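Local coordinates for trwC protein (Escherichia coli, PDB 1OMH) that probably nicks one strand of plasmid DNA at the origin of transfer and carries it through bacterial conjugation, this chain being its N-terminal relaxase domain, at residues 4-9 and 82-87; 148-153 and 161-166; 207-212 and 221-226. All coordinates share one frame; numbering follows the deposited sequence.

In the fold
Contacts 1 and 2 belong to one five-stranded antiparallel sheet and lie side by side in it, their centres about 13 Å apart. Strand 81-89 of contact 1 pairs with strand 158-167 of contact 2, for example by the probable hydrogen bond from Leu84 N to Ile166 O (2.7 Å). On one face sit the metal-binding His150, His161 and His163 of contact 2, without metal in this model; Asp85 of contact 1 is hydrogen-bonded to His163 ND1 through OD2. Contact 3 stands apart, its centre about 23 Å from that of contact 2 and about 32 Å from that of contact 1. Nucleotides of chain A touch contact 1 through His4, Met5 and Val6, and contact 3 through Arg226.

Contact 1 (4-9 and 82-87); sequences HMVLTR and IGLDLT. With nucleotides of chain A.
Met5 and Asp85 form a hydrogen-bonded antiparallel pair, Met5 N giving to Asp85 O at 3.0 Å and Asp85 N to Met5 O at 2.9 Å. Leu7 continues the ladder, its N bound to Gly83 O, while its own O takes Ile82 N at 2.8 Å and, weakly, Gly83 N. Two successive residues thus face one, a classic beta bulge.

The tightest apolar contact is at the bulge. The first torsion of Ile82 sets CG1 between the backbone N and the carbonyl carbon (chi1 65°), which presses CG1 against Leu7 CB at 3.5 Å and brings CD1 to 3.3 Å from Thr8 O. An alanine here would probably open a gap beside Leu7 CB and leave the Thr8 carbonyl without that cover. Farther on, Leu7 CD2 rests on Asp85 CB (3.8 Å), and on the other face Val6 CG2 meets Leu84 CD1.

The polar ends find partners outside the pair. His4 NE2 donates almost straight (176°) to N3 of DA19 of chain A at 3.0 Å, and its ND1 is bonded to Thr189 OG1. Met5 CE and Val6 CG2 touch O2 of DT25 and O4 of DT18, both of chain A. Asp85 OD2 holds ND1 of the metal-binding His163.

Strand 4-8 is an outermost strand of the relaxase's antiparallel sheet and meets DNA, while its neighbour supplies the second shell of the metal site.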
loop_
_atom_site.group_PDB
_atom_site.type_symbol
_atom_site.label_atom_id
_atom_site.label_comp_id
_atom_site.label_asym_id
_atom_site.label_seq_id
_atom_site.Cartn_x
_atom_site.Cartn_y
_atom_site.Cartn_z
ATOM N N HIS B 4 5.542 2.117 -3.821
ATOM C CA HIS B 4 5.392 0.993 -4.717
ATOM C C HIS B 4 6.597 0.081 -4.593
ATOM O O HIS B 4 7.693 0.503 -4.199
ATOM C CB HIS B 4 5.274 1.465 -6.170
ATOM C CG HIS B 4 6.508 2.138 -6.688
ATOM N ND1 HIS B 4 6.563 3.491 -6.946
ATOM C CD2 HIS B 4 7.741 1.652 -6.973
ATOM C CE1 HIS B 4 7.774 3.808 -7.366
ATOM N NE2 HIS B 4 8.509 2.710 -7.390
HETATM N N MSE B 5 6.383 -1.172 -4.950
HETATM C CA MSE B 5 7.447 -2.144 -4.931
HETATM C C MSE B 5 7.148 -3.081 -6.079
HETATM O O MSE B 5 6.064 -3.669 -6.151
HETATM C CB MSE B 5 7.466 -2.918 -3.612
HETATM C CG MSE B 5 8.837 -3.477 -3.258
HETATM SE SE MSE B 5 8.795 -4.648 -1.719
HETATM C CE MSE B 5 7.707 -3.562 -0.547
ATOM N N VAL B 6 8.083 -3.180 -7.013
ATOM C CA VAL B 6 7.902 -4.091 -8.132
ATOM C C VAL B 6 8.185 -5.483 -7.569
ATOM O O VAL B 6 9.260 -5.727 -7.030
ATOM C CB VAL B 6 8.888 -3.791 -9.258
ATOM C CG1 VAL B 6 8.744 -4.832 -10.362
ATOM C CG2 VAL B 6 8.635 -2.388 -9.804
ATOM N N LEU B 7 7.210 -6.377 -7.686
ATOM C CA LEU B 7 7.320 -7.742 -7.172
ATOM C C LEU B 7 7.836 -8.759 -8.188
ATOM O O LEU B 7 7.334 -8.836 -9.311
ATOM C CB LEU B 7 5.951 -8.215 -6.681
ATOM C CG LEU B 7 5.425 -7.910 -5.272
ATOM C CD1 LEU B 7 6.221 -6.820 -4.586
ATOM C CD2 LEU B 7 3.961 -7.539 -5.390
ATOM N N THR B 8 8.823 -9.553 -7.780
ATOM C CA THR B 8 9.367 -10.590 -8.656
ATOM C C THR B 8 9.201 -11.979 -8.031
ATOM O O THR B 8 8.613 -12.118 -6.953
ATOM C CB THR B 8 10.857 -10.333 -8.987
ATOM O OG1 THR B 8 11.645 -10.421 -7.795
ATOM C CG2 THR B 8 11.025 -8.942 -9.603
ATOM N N ARG B 9 9.708 -13.004 -8.712
ATOM C CA ARG B 9 9.594 -14.381 -8.237
ATOM C C ARG B 9 9.942 -14.543 -6.765
ATOM O O ARG B 9 9.168 -15.110 -5.996
ATOM C CB ARG B 9 10.496 -15.311 -9.050
ATOM C CG ARG B 9 10.170 -16.784 -8.855
ATOM C CD ARG B 9 9.106 -17.208 -9.848
ATOM N NE ARG B 9 7.969 -17.879 -9.237
ATOM C CZ ARG B 9 6.909 -18.303 -9.918
ATOM N NH1 ARG B 9 6.847 -18.123 -11.231
ATOM N NH2 ARG B 9 5.911 -18.900 -9.285
ATOM N N ILE B 82 5.922 -10.553 -10.951
ATOM C CA ILE B 82 4.643 -11.143 -10.594
ATOM C C ILE B 82 3.593 -10.098 -10.272
ATOM O O ILE B 82 2.403 -10.410 -10.197
ATOM C CB ILE B 82 4.798 -12.076 -9.377
ATOM C CG1 ILE B 82 5.200 -11.266 -8.140
ATOM C CG2 ILE B 82 5.873 -13.120 -9.666
ATOM C CD1 ILE B 82 5.291 -12.096 -6.861
ATOM N N GLY B 83 4.034 -8.860 -10.073
ATOM C CA GLY B 83 3.092 -7.805 -9.772
ATOM C C GLY B 83 3.716 -6.502 -9.309
ATOM O O GLY B 83 4.930 -6.300 -9.369
ATOM N N LEU B 84 2.852 -5.616 -8.837
ATOM C CA LEU B 84 3.251 -4.307 -8.353
ATOM C C LEU B 84 2.449 -4.048 -7.094
ATOM O O LEU B 84 1.218 -4.026 -7.130
ATOM C CB LEU B 84 2.921 -3.245 -9.405
ATOM C CG LEU B 84 3.224 -1.792 -9.035
ATOM C CD1 LEU B 84 4.716 -1.640 -8.740
ATOM C CD2 LEU B 84 2.797 -0.876 -10.177
ATOM N N ASP B 85 3.144 -3.871 -5.979
ATOM C CA ASP B 85 2.476 -3.609 -4.718
ATOM C C ASP B 85 2.413 -2.116 -4.435
ATOM O O ASP B 85 3.441 -1.444 -4.392
ATOM C CB ASP B 85 3.211 -4.310 -3.571
ATOM C CG ASP B 85 2.533 -4.099 -2.215
ATOM O OD1 ASP B 85 1.393 -3.589 -2.173
ATOM O OD2 ASP B 85 3.142 -4.460 -1.187
ATOM N N LEU B 86 1.201 -1.597 -4.273
ATOM C CA LEU B 86 1.024 -0.194 -3.935
ATOM C C LEU B 86 0.563 -0.213 -2.476
ATOM O O LEU B 86 -0.535 -0.679 -2.163
ATOM C CB LEU B 86 -0.031 0.470 -4.833
ATOM C CG LEU B 86 0.246 0.620 -6.338
ATOM C CD1 LEU B 86 -0.817 1.511 -6.970
ATOM C CD2 LEU B 86 1.613 1.227 -6.572
ATOM N N THR B 87 1.423 0.268 -1.587
ATOM C CA THR B 87 1.121 0.289 -0.161
ATOM C C THR B 87 0.648 1.666 0.290
ATOM O O THR B 87 1.426 2.622 0.306
ATOM C CB THR B 87 2.358 -0.101 0.660
ATOM O OG1 THR B 87 2.761 -1.427 0.298
ATOM C CG2 THR B 87 2.060 -0.043 2.153
ATOM P P DA A 19 11.213 8.244 -11.876
ATOM O OP1 DA A 19 10.279 9.223 -12.488
ATOM O OP2 DA A 19 12.645 8.570 -11.766
ATOM O "O5'" DA A 19 10.649 7.856 -10.430
ATOM C "C5'" DA A 19 9.236 7.785 -10.123
ATOM C "C4'" DA A 19 9.053 6.922 -8.893
ATOM O "O4'" DA A 19 9.785 5.729 -9.145
ATOM C "C3'" DA A 19 9.519 7.454 -7.528
ATOM O "O3'" DA A 19 8.304 7.345 -6.766
ATOM C "C2'" DA A 19 10.166 6.240 -6.874
ATOM C "C1'" DA A 19 10.439 5.271 -8.008
ATOM N N9 DA A 19 11.782 4.925 -8.434
ATOM C C8 DA A 19 12.865 5.678 -8.809
ATOM N N7 DA A 19 13.862 4.961 -9.270
ATOM C C5 DA A 19 13.405 3.654 -9.165
ATOM C C6 DA A 19 13.978 2.415 -9.499
ATOM N N6 DA A 19 15.196 2.277 -10.031
ATOM N N1 DA A 19 13.249 1.305 -9.267
ATOM C C2 DA A 19 12.025 1.433 -8.735
ATOM N N3 DA A 19 11.377 2.541 -8.383
ATOM C C4 DA A 19 12.136 3.624 -8.629
ATOM P P DT A 25 8.385 -0.506 7.869
ATOM O OP1 DT A 25 8.266 -1.229 9.161
ATOM O OP2 DT A 25 9.715 -0.016 7.428
ATOM O "O5'" DT A 25 7.829 -1.436 6.701
ATOM C "C5'" DT A 25 6.454 -1.834 6.670
ATOM C "C4'" DT A 25 6.030 -2.176 5.259
ATOM O "O4'" DT A 25 6.039 -0.984 4.446
ATOM C "C3'" DT A 25 6.995 -3.129 4.566
ATOM O "O3'" DT A 25 6.539 -4.464 4.772
ATOM C "C2'" DT A 25 6.862 -2.768 3.100
ATOM C "C1'" DT A 25 6.415 -1.311 3.112
ATOM N N1 DT A 25 7.419 -0.326 2.652
ATOM C C2 DT A 25 7.587 -0.161 1.290
ATOM O O2 DT A 25 6.975 -0.810 0.453
ATOM N N3 DT A 25 8.507 0.797 0.940
ATOM C C4 DT A 25 9.264 1.581 1.791
ATOM O O4 DT A 25 10.050 2.405 1.325
ATOM C C5 DT A 25 9.047 1.344 3.202
ATOM C C7 DT A 25 9.822 2.144 4.203
ATOM C C6 DT A 25 8.152 0.414 3.555
ATOM P P DT A 18 16.238 4.427 -12.911
ATOM O OP1 DT A 18 16.859 5.709 -13.330
ATOM O OP2 DT A 18 16.610 3.823 -11.606
ATOM O "O5'" DT A 18 14.642 4.562 -12.977
ATOM C "C5'" DT A 18 14.007 5.479 -13.884
ATOM C "C4'" DT A 18 12.497 5.346 -13.845
ATOM O "O4'" DT A 18 12.094 3.969 -14.074
ATOM C "C3'" DT A 18 11.884 5.742 -12.490
ATOM O "O3'" DT A 18 11.101 6.921 -12.776
ATOM C "C2'" DT A 18 10.683 4.819 -12.340
ATOM C "C1'" DT A 18 10.876 3.764 -13.398
ATOM N N1 DT A 18 10.564 2.340 -13.210
ATOM C C2 DT A 18 9.402 1.920 -13.828
ATOM O O2 DT A 18 8.707 2.653 -14.517
ATOM N N3 DT A 18 9.079 0.612 -13.617
ATOM C C4 DT A 18 9.784 -0.313 -12.878
ATOM O O4 DT A 18 9.356 -1.464 -12.782
ATOM C C5 DT A 18 11.005 0.181 -12.269
ATOM C C7 DT A 18 11.838 -0.761 -11.452
ATOM C C6 DT A 18 11.335 1.469 -12.464
#

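Contact 2 (148-153 and 161-166); sequences FRHETS and HTHAVI. With SO4 (sulfate ion), chain D; SO4 (sulfate ion), chain C.
His150 lays its CB over one face of the His161 ring, toward the rim, in a cluster of metal-binding histidines that here holds sulfates and no metal. The CB stands 3.9 Å from the ring centroid, a CH-pi contact. The first torsion of His161 places CG between the backbone N and the carbonyl carbon (chi1 60°), which turns the ring toward strand 148-152 and brings CE1 to 3.3 Å from Thr152 O. Its ND1 is taken by Gln159 O. His163 comes to His150 rim to rim, CD2 to CD2, with the planes at 63°.

The two strands pair as the arms of a hairpin. His150 N binds His161 O at 2.7 Å, nearly along the C=O axis, and His161 N returns the bond to His150 O. At the next hydrogen-bonded pair, two residues along, Phe148 and His163 exchange backbone bonds, and Phe148 puts the edge of its ring, at CE1, against Val165 CG2. On the opposite face of the sheet, Thr162 OG1 lies near Arg149 CB and is bonded to His110 NE2, while Arg149 is salt-bridged to Asp111.

The sulfates probably come from the crystallisation liquor. O3 of the chain C ion takes bonds from both His163 NE2 (2.7 Å) and His161 NE2 (3.0 Å). The chain D ion is gripped by His150 ND1 (2.9 Å) and the backbone N atoms of Glu151 and Thr152, and Thr152 OG1 also lies within bonding distance of its oxygens. His150 NE2 is engaged with Tyr18 O, and Tyr18 also stacks on His163. Zinc and copper are bound by the three histidines in other crystals; a metal would probably displace the sulfate from His161 and His163, where N-H groups now donate and lone pairs would be needed.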
loop_
_atom_site.group_PDB
_atom_site.type_symbol
_atom_site.label_atom_id
_atom_site.label_comp_id
_atom_site.label_asym_id
_atom_site.label_seq_id
_atom_site.Cartn_x
_atom_site.Cartn_y
_atom_site.Cartn_z
ATOM N N PHE B 148 -5.246 -5.873 0.373
ATOM C CA PHE B 148 -5.177 -6.452 1.709
ATOM C C PHE B 148 -4.939 -5.383 2.770
ATOM O O PHE B 148 -3.868 -4.786 2.828
ATOM C CB PHE B 148 -4.071 -7.512 1.742
ATOM C CG PHE B 148 -4.170 -8.515 0.621
ATOM C CD1 PHE B 148 -3.448 -8.344 -0.555
ATOM C CD2 PHE B 148 -5.006 -9.619 0.735
ATOM C CE1 PHE B 148 -3.554 -9.261 -1.601
ATOM C CE2 PHE B 148 -5.121 -10.540 -0.305
ATOM C CZ PHE B 148 -4.391 -10.358 -1.474
ATOM N N ARG B 149 -5.957 -5.158 3.601
ATOM C CA ARG B 149 -5.921 -4.167 4.675
ATOM C C ARG B 149 -5.310 -4.746 5.950
ATOM O O ARG B 149 -5.704 -5.823 6.403
ATOM C CB ARG B 149 -7.349 -3.677 4.960
ATOM C CG ARG B 149 -7.455 -2.472 5.898
ATOM C CD ARG B 149 -8.922 -2.153 6.189
ATOM N NE ARG B 149 -9.571 -3.266 6.872
ATOM C CZ ARG B 149 -10.800 -3.693 6.612
ATOM N NH1 ARG B 149 -11.296 -4.715 7.288
ATOM N NH2 ARG B 149 -11.532 -3.105 5.675
ATOM N N HIS B 150 -4.347 -4.024 6.520
ATOM C CA HIS B 150 -3.674 -4.436 7.745
ATOM C C HIS B 150 -3.728 -3.312 8.758
ATOM O O HIS B 150 -3.921 -2.161 8.388
ATOM C CB HIS B 150 -2.236 -4.855 7.436
ATOM C CG HIS B 150 -2.158 -6.164 6.718
ATOM N ND1 HIS B 150 -2.460 -7.362 7.332
ATOM C CD2 HIS B 150 -1.939 -6.455 5.413
ATOM C CE1 HIS B 150 -2.437 -8.332 6.435
ATOM N NE2 HIS B 150 -2.125 -7.808 5.262
ATOM N N GLU B 151 -3.537 -3.637 10.033
ATOM C CA GLU B 151 -3.663 -2.627 11.070
ATOM C C GLU B 151 -2.490 -2.403 12.015
ATOM O O GLU B 151 -2.546 -1.500 12.850
ATOM C CB GLU B 151 -4.932 -2.925 11.880
ATOM C CG GLU B 151 -6.111 -3.352 10.996
ATOM C CD GLU B 151 -7.386 -3.641 11.777
ATOM O OE1 GLU B 151 -7.301 -4.095 12.940
ATOM O OE2 GLU B 151 -8.479 -3.425 11.214
ATOM N N THR B 152 -1.421 -3.187 11.887
ATOM C CA THR B 152 -0.287 -3.002 12.783
ATOM C C THR B 152 1.051 -2.850 12.072
ATOM O O THR B 152 1.258 -3.368 10.973
ATOM C CB THR B 152 -0.162 -4.166 13.800
ATOM O OG1 THR B 152 0.271 -5.353 13.126
ATOM C CG2 THR B 152 -1.500 -4.432 14.479
ATOM N N SER B 153 1.957 -2.129 12.720
ATOM C CA SER B 153 3.284 -1.905 12.175
ATOM C C SER B 153 4.170 -3.051 12.652
ATOM O O SER B 153 3.739 -3.880 13.462
ATOM C CB SER B 153 3.849 -0.572 12.681
ATOM O OG SER B 153 4.347 -0.702 14.008
ATOM N N HIS B 161 -2.945 0.358 6.997
ATOM C CA HIS B 161 -2.375 0.379 5.663
ATOM C C HIS B 161 -2.901 -0.778 4.837
ATOM O O HIS B 161 -3.300 -1.820 5.372
ATOM C CB HIS B 161 -0.841 0.324 5.714
ATOM C CG HIS B 161 -0.287 -0.903 6.373
ATOM N ND1 HIS B 161 -0.399 -1.136 7.729
ATOM C CD2 HIS B 161 0.413 -1.950 5.873
ATOM C CE1 HIS B 161 0.207 -2.269 8.033
ATOM N NE2 HIS B 161 0.710 -2.784 6.923
ATOM N N THR B 162 -2.906 -0.590 3.523
ATOM C CA THR B 162 -3.388 -1.619 2.619
ATOM C C THR B 162 -2.369 -1.907 1.545
ATOM O O THR B 162 -1.803 -0.982 0.946
ATOM C CB THR B 162 -4.701 -1.208 1.916
ATOM O OG1 THR B 162 -5.741 -1.051 2.885
ATOM C CG2 THR B 162 -5.121 -2.279 0.904
ATOM N N HIS B 163 -2.127 -3.193 1.325
ATOM C CA HIS B 163 -1.209 -3.638 0.291
ATOM C C HIS B 163 -2.072 -3.938 -0.921
ATOM O O HIS B 163 -2.776 -4.944 -0.938
ATOM C CB HIS B 163 -0.492 -4.923 0.712
ATOM C CG HIS B 163 0.598 -4.716 1.714
ATOM N ND1 HIS B 163 1.809 -4.139 1.389
ATOM C CD2 HIS B 163 0.665 -5.012 3.034
ATOM C CE1 HIS B 163 2.573 -4.091 2.464
ATOM N NE2 HIS B 163 1.902 -4.614 3.477
ATOM N N ALA B 164 -2.041 -3.055 -1.917
ATOM C CA ALA B 164 -2.807 -3.248 -3.140
ATOM C C ALA B 164 -1.883 -3.943 -4.128
ATOM O O ALA B 164 -1.040 -3.304 -4.762
ATOM C CB ALA B 164 -3.262 -1.897 -3.707
ATOM N N VAL B 165 -2.033 -5.255 -4.251
ATOM C CA VAL B 165 -1.190 -6.015 -5.152
ATOM C C VAL B 165 -1.765 -6.078 -6.562
ATOM O O VAL B 165 -2.706 -6.833 -6.842
ATOM C CB VAL B 165 -0.961 -7.448 -4.628
ATOM C CG1 VAL B 165 -0.016 -8.198 -5.562
ATOM C CG2 VAL B 165 -0.380 -7.395 -3.210
ATOM N N ILE B 166 -1.194 -5.264 -7.444
ATOM C CA ILE B 166 -1.621 -5.238 -8.833
ATOM C C ILE B 166 -0.873 -6.369 -9.528
ATOM O O ILE B 166 0.350 -6.329 -9.663
ATOM C CB ILE B 166 -1.253 -3.908 -9.532
ATOM C CG1 ILE B 166 -1.999 -2.730 -8.895
ATOM C CG2 ILE B 166 -1.623 -3.984 -11.005
ATOM C CD1 ILE B 166 -1.573 -2.389 -7.495
HETATM S S SO4 D . -1.971 -6.806 10.999
HETATM O O1 SO4 D . -1.818 -7.952 10.082
HETATM O O2 SO4 D . -1.796 -7.264 12.390
HETATM O O3 SO4 D . -3.314 -6.223 10.852
HETATM O O4 SO4 D . -0.958 -5.787 10.670
HETATM S S SO4 C . 3.591 -5.255 6.869
HETATM O O1 SO4 C . 2.603 -6.338 7.035
HETATM O O2 SO4 C . 3.809 -4.569 8.159
HETATM O O3 SO4 C . 3.085 -4.282 5.883
HETATM O O4 SO4 C . 4.865 -5.831 6.396
#

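Contact 3 (207-212 and 221-226); sequences LGYQLR and LAHIDR. With nucleotides of chain A.
Arg212 reaches over the turn 221-224 to the carbonyl of Ile224. Its CB lies 4.2 Å from Ala222 CB. CG stands anti to the backbone N (chi1 175°) and carries the chain outward, until a bend at chi3 (75°) turns the guanidinium back over the turn. At the tip NH1 donates to Ile224 O at 3.0 Å; the oxygen lies in the guanidinium plane, although NH1 sits above the plane of the carbonyl. NH1 also gives to water 3, which in turn donates to Ala222 O. NH2 adds a weak second bond to Ile224 O and meets water 2.

Elsewhere in the contact, Ala222 N binds Gln210 O at 3.0 Å, and Leu221 CD2 touches both Leu211 CD2 (3.7 Å) and Tyr209 CB. Tyr209 CD2 approaches His223 CE1 obliquely at 3.9 Å; their polar tips go to Asp103 and Gln97 respectively. Water 1 joins Gln210 N to His223 ND1. The type I turn leads to Asp225, the N-cap of helix 226-230.

Water 2 is shared by the two like-charged groups, accepting from Arg212 NH2 and from Arg226 NH2. Arg226 in turn clasps the phosphate of DT23 of chain A, NH2 on OP1 (3.1 Å) and NH1 on OP2. Held by the carbonyl of Ile224 and by the waters, Arg212 is likely to add to the positive field around that phosphate without touching it.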
loop_
_atom_site.group_PDB
_atom_site.type_symbol
_atom_site.label_atom_id
_atom_site.label_comp_id
_atom_site.label_asym_id
_atom_site.label_seq_id
_atom_site.Cartn_x
_atom_site.Cartn_y
_atom_site.Cartn_z
ATOM N N LEU B 207 -16.833 13.068 8.363
ATOM C CA LEU B 207 -17.091 12.457 9.664
ATOM C C LEU B 207 -17.010 13.488 10.778
ATOM O O LEU B 207 -17.248 13.179 11.945
ATOM C CB LEU B 207 -16.086 11.323 9.924
ATOM C CG LEU B 207 -16.100 10.173 8.908
ATOM C CD1 LEU B 207 -15.052 9.140 9.296
ATOM C CD2 LEU B 207 -17.483 9.528 8.861
ATOM N N GLY B 208 -16.657 14.717 10.422
ATOM C CA GLY B 208 -16.579 15.761 11.423
ATOM C C GLY B 208 -15.228 15.986 12.074
ATOM O O GLY B 208 -15.162 16.550 13.169
ATOM N N TYR B 209 -14.151 15.543 11.431
ATOM C CA TYR B 209 -12.817 15.754 11.987
ATOM C C TYR B 209 -12.174 16.958 11.326
ATOM O O TYR B 209 -12.407 17.218 10.147
ATOM C CB TYR B 209 -11.905 14.539 11.748
ATOM C CG TYR B 209 -12.315 13.293 12.488
ATOM C CD1 TYR B 209 -12.917 12.229 11.820
ATOM C CD2 TYR B 209 -12.130 13.192 13.866
ATOM C CE1 TYR B 209 -13.329 11.089 12.511
ATOM C CE2 TYR B 209 -12.538 12.061 14.562
ATOM C CZ TYR B 209 -13.134 11.019 13.882
ATOM O OH TYR B 209 -13.541 9.912 14.578
ATOM N N GLN B 210 -11.375 17.701 12.087
ATOM C CA GLN B 210 -10.667 18.832 11.515
ATOM C C GLN B 210 -9.252 18.327 11.265
ATOM O O GLN B 210 -8.725 17.537 12.052
ATOM C CB GLN B 210 -10.630 20.026 12.467
ATOM C CG GLN B 210 -10.115 21.295 11.784
ATOM C CD GLN B 210 -10.347 22.549 12.602
ATOM O OE1 GLN B 210 -11.453 22.797 13.077
ATOM N NE2 GLN B 210 -9.302 23.357 12.760
ATOM N N LEU B 211 -8.644 18.784 10.177
ATOM C CA LEU B 211 -7.303 18.349 9.814
ATOM C C LEU B 211 -6.262 19.446 9.944
ATOM O O LEU B 211 -6.540 20.618 9.698
ATOM C CB LEU B 211 -7.306 17.826 8.374
ATOM C CG LEU B 211 -8.434 16.851 8.025
ATOM C CD1 LEU B 211 -8.311 16.433 6.571
ATOM C CD2 LEU B 211 -8.373 15.635 8.941
ATOM N N ARG B 212 -5.054 19.047 10.324
ATOM C CA ARG B 212 -3.939 19.968 10.471
ATOM C C ARG B 212 -2.882 19.591 9.439
ATOM O O ARG B 212 -2.277 18.519 9.533
ATOM C CB ARG B 212 -3.350 19.865 11.887
ATOM C CG ARG B 212 -2.089 20.702 12.112
ATOM C CD ARG B 212 -1.443 20.410 13.474
ATOM N NE ARG B 212 -0.741 19.125 13.508
ATOM C CZ ARG B 212 -1.047 18.118 14.324
ATOM N NH1 ARG B 212 -2.053 18.234 15.183
ATOM N NH2 ARG B 212 -0.340 16.993 14.287
ATOM N N LEU B 221 -5.004 14.402 12.277
ATOM C CA LEU B 221 -6.186 14.926 12.937
ATOM C C LEU B 221 -5.711 16.018 13.894
ATOM O O LEU B 221 -4.804 15.799 14.694
ATOM C CB LEU B 221 -6.898 13.808 13.693
ATOM C CG LEU B 221 -7.302 12.627 12.804
ATOM C CD1 LEU B 221 -8.020 11.577 13.640
ATOM C CD2 LEU B 221 -8.202 13.117 11.679
ATOM N N ALA B 222 -6.331 17.192 13.808
ATOM C CA ALA B 222 -5.952 18.342 14.631
ATOM C C ALA B 222 -5.935 18.161 16.154
ATOM O O ALA B 222 -5.206 18.867 16.847
ATOM C CB ALA B 222 -6.834 19.540 14.271
ATOM N N HIS B 223 -6.715 17.227 16.683
ATOM C CA HIS B 223 -6.747 17.049 18.134
ATOM C C HIS B 223 -5.673 16.124 18.712
ATOM O O HIS B 223 -5.660 15.863 19.917
ATOM C CB HIS B 223 -8.132 16.569 18.579
ATOM C CG HIS B 223 -8.569 15.291 17.930
ATOM N ND1 HIS B 223 -8.867 15.202 16.589
ATOM C CD2 HIS B 223 -8.772 14.057 18.449
ATOM C CE1 HIS B 223 -9.242 13.964 16.308
ATOM N NE2 HIS B 223 -9.193 13.252 17.417
ATOM N N ILE B 224 -4.774 15.631 17.863
ATOM C CA ILE B 224 -3.704 14.752 18.324
ATOM C C ILE B 224 -2.382 15.412 17.943
ATOM O O ILE B 224 -2.117 15.634 16.761
ATOM C CB ILE B 224 -3.823 13.353 17.674
ATOM C CG1 ILE B 224 -5.183 12.741 18.023
ATOM C CG2 ILE B 224 -2.701 12.446 18.162
ATOM C CD1 ILE B 224 -5.437 11.382 17.405
ATOM N N ASP B 225 -1.556 15.730 18.939
ATOM C CA ASP B 225 -0.292 16.410 18.664
ATOM C C ASP B 225 0.874 15.513 18.272
ATOM O O ASP B 225 0.795 14.287 18.353
ATOM C CB ASP B 225 0.119 17.305 19.847
ATOM C CG ASP B 225 0.487 16.518 21.088
ATOM O OD1 ASP B 225 1.120 15.450 20.962
ATOM O OD2 ASP B 225 0.166 16.980 22.205
ATOM N N ARG B 226 1.961 16.155 17.857
ATOM C CA ARG B 226 3.169 15.470 17.417
ATOM C C ARG B 226 3.795 14.528 18.443
ATOM O O ARG B 226 4.216 13.430 18.092
ATOM C CB ARG B 226 4.189 16.514 16.947
ATOM C CG ARG B 226 5.622 16.024 16.714
ATOM C CD ARG B 226 5.745 14.820 15.779
ATOM N NE ARG B 226 4.910 14.902 14.583
ATOM C CZ ARG B 226 5.027 14.085 13.539
ATOM N NH1 ARG B 226 5.950 13.132 13.531
ATOM N NH2 ARG B 226 4.202 14.198 12.510
ATOM P P DT A 23 5.256 11.169 10.187
ATOM O OP1 DT A 23 3.987 11.730 10.713
ATOM O OP2 DT A 23 6.551 11.712 10.662
ATOM O "O5'" DT A 23 5.243 9.576 10.358
ATOM C "C5'" DT A 23 5.013 8.941 11.647
ATOM C "C4'" DT A 23 4.150 7.707 11.463
ATOM O "O4'" DT A 23 3.025 8.091 10.664
ATOM C "C3'" DT A 23 4.771 6.462 10.801
ATOM O "O3'" DT A 23 4.521 5.425 11.764
ATOM C "C2'" DT A 23 3.657 5.933 9.912
ATOM C "C1'" DT A 23 2.660 7.068 9.779
ATOM N N1 DT A 23 2.333 7.674 8.476
ATOM C C2 DT A 23 1.945 6.869 7.434
ATOM O O2 DT A 23 2.004 5.653 7.476
ATOM N N3 DT A 23 1.474 7.548 6.336
ATOM C C4 DT A 23 1.381 8.920 6.178
ATOM O O4 DT A 23 0.896 9.383 5.148
ATOM C C5 DT A 23 1.878 9.703 7.290
ATOM C C7 DT A 23 1.852 11.197 7.213
ATOM C C6 DT A 23 2.337 9.048 8.357
HETATM O O HOH W 1 -10.377 16.961 15.072
HETATM O O HOH W 2 1.715 15.681 12.234
HETATM O O HOH W 3 -3.722 20.885 15.700
#